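PDB 3EY8: biphenyl-2,3-diol 1,2-dioxygenase III-related protein, which binds calcium and, as a glyoxalase/bleomycin resistance/dioxygenase superfamily member, is probably a metal-dependent enzyme, although its substrate is not established. Local coordinates for residues Val15-Asp20 and Gln67-Gly72; Ala19-Thr24 and Ile53-Leu58. The protein carries 9 engineered substitutions. One frame throughout, in Å; residues are numbered along the deposited sequence.

In the fold
From the N terminus, strand 10-18 turns at Ala19 and Asp20 into helix 21-32, so both interactions start from the same piece of chain. Interaction 2 closes the inner loop: the chain passes through the helix and strands 35-39 and 43-48 before 53-58 returns to the helix start. Interaction 1 nests around it, closed later when the loop segment 67-72 meets the end of strand 10-18. Their centres lie about 8 Å apart. The pairing of strands 10-18 and 51-57 joins them, with probable hydrogen bonds from Val18 N to His56 O (2.8 Å) and from Leu58 N to Val18 O (2.8 Å). Helix, sheet and connecting loop are thus tied at one corner of the N-terminal half.

Interaction 1: Val15-Asp20 and Gln67-Gly72; sequences VLTVAD and QNVRTG. Engineered in segment 67-72: Thr71 (natural residue Val).
Val69 meets Thr17 through a single methyl: CG1, anti to the backbone N (chi1 165°), sits against both branches of the threonine, 3.5 Å from Thr17 CG2 and 3.5 Å from Thr17 OG1. The carbon pair is tighter than usual van der Waals contact, and the two side chains cross at about a right angle. At Arg70 the backbone takes over. A water accepts from Thr17 N (3.0 Å) and probably donates to Arg70 O. Thr71, an engineered residue, lies against the Thr17 carbonyl: its CG2 is 3.4 Å from Thr17 O, and its CA makes a C-H...O contact to that oxygen, 3.5 Å long with 148° at the hydrogen. Gly72 N closes the row through a second water, which accepts from it at 2.9 Å and donates to Thr17 O at 2.7 Å. With no direct hydrogen bond between the segments, water mediates their polar contact. As for the surroundings, Asn68 ND2 bonds to Thr71 O of the second subunit, and Thr71 O to Asn68 ND2 of that subunit. Within the chain, strand 10-18 is an outermost strand of its sheet, hydrogen-bonded to strand 51-57, with Leu16 and Val18 packing on helix 21-32.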
loop_
_atom_site.group_PDB
_atom_site.type_symbol
_atom_site.label_atom_id
_atom_site.label_comp_id
_atom_site.label_asym_id
_atom_site.label_seq_id
_atom_site.Cartn_x
_atom_site.Cartn_y
_atom_site.Cartn_z
ATOM N N VAL B 15 -1.526 5.703 3.165
ATOM C CA VAL B 15 -1.121 6.678 4.166
ATOM C C VAL B 15 -0.215 6.010 5.192
ATOM O O VAL B 15 -0.544 4.945 5.713
ATOM C CB VAL B 15 -2.339 7.267 4.908
ATOM C CG1 VAL B 15 -1.869 8.161 6.061
ATOM C CG2 VAL B 15 -3.252 8.022 3.949
ATOM N N LEU B 16 0.939 6.617 5.452
ATOM C CA LEU B 16 1.795 6.201 6.557
ATOM C C LEU B 16 1.714 7.259 7.638
ATOM O O LEU B 16 1.791 8.456 7.351
ATOM C CB LEU B 16 3.253 6.094 6.122
ATOM C CG LEU B 16 3.628 5.052 5.074
ATOM C CD1 LEU B 16 5.125 5.137 4.830
ATOM C CD2 LEU B 16 3.222 3.658 5.523
ATOM N N THR B 17 1.568 6.806 8.876
ATOM C CA THR B 17 1.653 7.683 10.029
ATOM C C THR B 17 3.052 7.535 10.618
ATOM O O THR B 17 3.493 6.423 10.923
ATOM C CB THR B 17 0.574 7.353 11.057
ATOM O OG1 THR B 17 -0.713 7.444 10.422
ATOM C CG2 THR B 17 0.633 8.342 12.232
ATOM N N VAL B 18 3.753 8.658 10.752
ATOM C CA VAL B 18 5.168 8.626 11.127
ATOM C C VAL B 18 5.480 9.562 12.298
ATOM O O VAL B 18 4.798 10.563 12.509
ATOM C CB VAL B 18 6.086 8.985 9.923
ATOM C CG1 VAL B 18 5.865 8.018 8.758
ATOM C CG2 VAL B 18 5.867 10.430 9.467
ATOM N N ALA B 19 6.527 9.238 13.046
ATOM C CA ALA B 19 6.903 10.040 14.208
ATOM C C ALA B 19 7.342 11.452 13.824
ATOM O O ALA B 19 7.068 12.417 14.541
ATOM C CB ALA B 19 8.008 9.345 15.000
ATOM N N ASP B 20 8.026 11.565 12.693
ATOM C CA ASP B 20 8.591 12.836 12.264
ATOM C C ASP B 20 8.605 12.896 10.745
ATOM O O ASP B 20 9.377 12.191 10.091
ATOM C CB ASP B 20 10.015 13.006 12.813
ATOM C CG ASP B 20 10.577 14.397 12.564
ATOM O OD1 ASP B 20 10.084 15.363 13.185
ATOM O OD2 ASP B 20 11.513 14.527 11.753
ATOM N N GLN B 67 -8.241 2.525 11.553
ATOM C CA GLN B 67 -8.845 2.347 12.872
ATOM C C GLN B 67 -7.788 2.347 13.982
ATOM O O GLN B 67 -7.970 2.962 15.039
ATOM C CB GLN B 67 -9.666 1.059 12.943
ATOM C CG GLN B 67 -10.300 0.848 14.316
ATOM C CD GLN B 67 -11.071 -0.453 14.415
ATOM O OE1 GLN B 67 -12.034 -0.673 13.685
ATOM N NE2 GLN B 67 -10.646 -1.323 15.320
ATOM N N ASN B 68 -6.688 1.648 13.731
ATOM C CA ASN B 68 -5.619 1.501 14.706
ATOM C C ASN B 68 -4.336 2.054 14.115
ATOM O O ASN B 68 -3.505 1.305 13.612
ATOM C CB ASN B 68 -5.437 0.026 15.074
ATOM C CG ASN B 68 -6.706 -0.595 15.627
ATOM O OD1 ASN B 68 -7.467 0.055 16.350
ATOM N ND2 ASN B 68 -6.948 -1.853 15.283
ATOM N N VAL B 69 -4.202 3.376 14.150
ATOM C CA VAL B 69 -3.024 4.040 13.603
ATOM C C VAL B 69 -1.797 3.527 14.340
ATOM O O VAL B 69 -1.819 3.380 15.560
ATOM C CB VAL B 69 -3.152 5.569 13.742
ATOM C CG1 VAL B 69 -1.816 6.254 13.528
ATOM C CG2 VAL B 69 -4.209 6.089 12.766
ATOM N N ARG B 70 -0.738 3.222 13.600
ATOM C CA ARG B 70 0.462 2.658 14.212
ATOM C C ARG B 70 1.697 2.989 13.391
ATOM O O ARG B 70 1.792 2.614 12.214
ATOM C CB ARG B 70 0.327 1.139 14.353
ATOM C CG ARG B 70 1.422 0.491 15.192
ATOM C CD ARG B 70 1.226 0.819 16.672
ATOM N NE ARG B 70 2.186 0.114 17.522
ATOM C CZ ARG B 70 3.311 0.655 17.980
ATOM N NH1 ARG B 70 3.621 1.907 17.668
ATOM N NH2 ARG B 70 4.127 -0.055 18.746
ATOM N N THR B 71 2.650 3.692 13.996
ATOM C CA THR B 71 3.915 3.932 13.316
ATOM C C THR B 71 4.650 2.599 13.147
ATOM O O THR B 71 4.587 1.745 14.019
ATOM C CB THR B 71 4.817 4.939 14.068
ATOM O OG1 THR B 71 5.178 4.406 15.348
ATOM C CG2 THR B 71 4.096 6.292 14.244
ATOM N N GLY B 72 5.336 2.418 12.023
ATOM C CA GLY B 72 6.087 1.195 11.792
ATOM C C GLY B 72 5.273 -0.056 11.487
ATOM O O GLY B 72 5.783 -1.169 11.612
HETATM O O HOH W 1 1.781 3.843 9.458
HETATM O O HOH W 2 4.609 4.230 9.859
#

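Interaction 2: Ala19-Thr24 and Ile53-Leu58; sequences ADIPTT and INLHQL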
loop_
_atom_site.group_PDB
_atom_site.type_symbol
_atom_site.label_atom_id
_atom_site.label_comp_id
_atom_site.label_asym_id
_atom_site.label_seq_id
_atom_site.Cartn_x
_atom_site.Cartn_y
_atom_site.Cartn_z
ATOM N N ALA B 19 6.527 9.238 13.046
ATOM C CA ALA B 19 6.903 10.040 14.208
ATOM C C ALA B 19 7.342 11.452 13.824
ATOM O O ALA B 19 7.068 12.417 14.541
ATOM C CB ALA B 19 8.008 9.345 15.000
ATOM N N ASP B 20 8.026 11.565 12.693
ATOM C CA ASP B 20 8.591 12.836 12.264
ATOM C C ASP B 20 8.605 12.896 10.745
ATOM O O ASP B 20 9.377 12.191 10.091
ATOM C CB ASP B 20 10.015 13.006 12.813
ATOM C CG ASP B 20 10.577 14.397 12.564
ATOM O OD1 ASP B 20 10.084 15.363 13.185
ATOM O OD2 ASP B 20 11.513 14.527 11.753
ATOM N N ILE B 21 7.754 13.751 10.187
ATOM C CA ILE B 21 7.665 13.893 8.739
ATOM C C ILE B 21 8.994 14.274 8.072
ATOM O O ILE B 21 9.387 13.642 7.101
ATOM C CB ILE B 21 6.508 14.822 8.316
ATOM C CG1 ILE B 21 5.172 14.095 8.522
ATOM C CG2 ILE B 21 6.668 15.239 6.864
ATOM C CD1 ILE B 21 3.943 14.907 8.164
ATOM N N PRO B 22 9.707 15.291 8.596
ATOM C CA PRO B 22 10.989 15.633 7.960
ATOM C C PRO B 22 11.993 14.476 7.904
ATOM O O PRO B 22 12.672 14.305 6.891
ATOM C CB PRO B 22 11.526 16.763 8.850
ATOM C CG PRO B 22 10.291 17.392 9.417
ATOM C CD PRO B 22 9.377 16.224 9.688
ATOM N N THR B 23 12.088 13.701 8.978
ATOM C CA THR B 23 12.980 12.549 9.020
ATOM C C THR B 23 12.587 11.558 7.927
ATOM O O THR B 23 13.428 11.045 7.170
ATOM C CB THR B 23 12.923 11.873 10.392
ATOM O OG1 THR B 23 13.436 12.779 11.383
ATOM C CG2 THR B 23 13.735 10.586 10.400
ATOM N N THR B 24 11.288 11.316 7.825
ATOM C CA THR B 24 10.764 10.410 6.809
ATOM C C THR B 24 10.997 10.905 5.370
ATOM O O THR B 24 11.444 10.144 4.517
ATOM C CB THR B 24 9.283 10.160 7.055
ATOM O OG1 THR B 24 9.127 9.498 8.318
ATOM C CG2 THR B 24 8.684 9.285 5.952
ATOM N N ILE B 53 2.651 8.201 -1.574
ATOM C CA ILE B 53 2.342 7.850 -0.202
ATOM C C ILE B 53 2.086 9.144 0.557
ATOM O O ILE B 53 2.923 10.048 0.545
ATOM C CB ILE B 53 3.510 7.092 0.425
ATOM C CG1 ILE B 53 3.627 5.705 -0.206
ATOM C CG2 ILE B 53 3.339 7.000 1.937
ATOM C CD1 ILE B 53 4.944 5.026 0.069
ATOM N N ASN B 54 0.915 9.257 1.177
ATOM C CA ASN B 54 0.615 10.412 2.014
ATOM C C ASN B 54 1.213 10.190 3.393
ATOM O O ASN B 54 1.185 9.073 3.919
ATOM C CB ASN B 54 -0.898 10.625 2.148
ATOM C CG ASN B 54 -1.532 11.236 0.895
ATOM O OD1 ASN B 54 -0.859 11.882 0.084
ATOM N ND2 ASN B 54 -2.840 11.044 0.748
ATOM N N LEU B 55 1.760 11.247 3.976
ATOM C CA LEU B 55 2.333 11.154 5.312
ATOM C C LEU B 55 1.490 11.937 6.312
ATOM O O LEU B 55 1.150 13.095 6.058
ATOM C CB LEU B 55 3.763 11.700 5.319
ATOM C CG LEU B 55 4.755 10.976 4.404
ATOM C CD1 LEU B 55 6.122 11.659 4.424
ATOM C CD2 LEU B 55 4.868 9.498 4.793
ATOM N N HIS B 56 1.161 11.302 7.438
ATOM C CA HIS B 56 0.583 11.989 8.597
ATOM C C HIS B 56 1.591 11.920 9.731
ATOM O O HIS B 56 2.204 10.879 9.955
ATOM C CB HIS B 56 -0.690 11.295 9.085
ATOM C CG HIS B 56 -1.828 11.336 8.113
ATOM N ND1 HIS B 56 -3.091 10.885 8.435
ATOM C CD2 HIS B 56 -1.901 11.774 6.835
ATOM C CE1 HIS B 56 -3.887 11.031 7.392
ATOM N NE2 HIS B 56 -3.189 11.568 6.407
ATOM N N GLN B 57 1.767 13.011 10.460
ATOM C CA GLN B 57 2.617 12.933 11.637
ATOM C C GLN B 57 1.795 12.454 12.820
ATOM O O GLN B 57 0.670 12.911 13.040
ATOM C CB GLN B 57 3.282 14.268 11.950
ATOM C CG GLN B 57 4.229 14.174 13.139
ATOM C CD GLN B 57 5.292 15.252 13.129
ATOM O OE1 GLN B 57 5.982 15.462 12.124
ATOM N NE2 GLN B 57 5.439 15.937 14.258
ATOM N N LEU B 58 2.350 11.508 13.567
ATOM C CA LEU B 58 1.688 11.002 14.759
ATOM C C LEU B 58 1.303 12.183 15.650
ATOM O O LEU B 58 2.139 13.031 15.966
ATOM C CB LEU B 58 2.616 10.044 15.506
ATOM C CG LEU B 58 2.018 9.291 16.695
ATOM C CD1 LEU B 58 0.902 8.367 16.249
ATOM C CD2 LEU B 58 3.113 8.508 17.398
#
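Gln57 CG stands anti to the backbone N (chi1 -177°) and the chain stays extended beyond it, which carries the amide from the end of strand 51-57 to the start of helix 21-32, where OE1 accepts from Ile21 N. This closes a beta-alpha-beta-beta-beta module of the kind that builds the vicinal oxygen chelate fold: helix 21-32 packs on the sheet formed by strands 10-18, 35-39, 43-48 and 51-57. The bond is 3.1 Å from Ile21 N to Gln57 OE1 and nearly straight at hydrogen (176°), although the donor is tilted 33° from the amide carbonyl plane. A strand side chain therefore satisfies a first-turn N-H. The aliphatic part of Gln57 is used too, since its CG lies 3.6 Å from Ala19 O and its CB 3.9 Å from Ile21 CD1. Ile21 CB points toward the strand; the side chain crosses that of Gln57 obliquely, its CG1 also packs against Leu55 CB, and it reaches Ile44 on strand 43-48. One turn on, Thr24 and Leu55 meet tip to tip, Thr24 CG2 at 3.8 Å from Leu55 CD1. His56 turns the other way, its ring edge-to-face with Phe62. Asp20 is the N-cap: its OD2 accepts from Thr23 N at 3.0 Å and from Thr23 OG1 at 2.6 Å, the two donors arriving from opposite faces of the carboxylate plane.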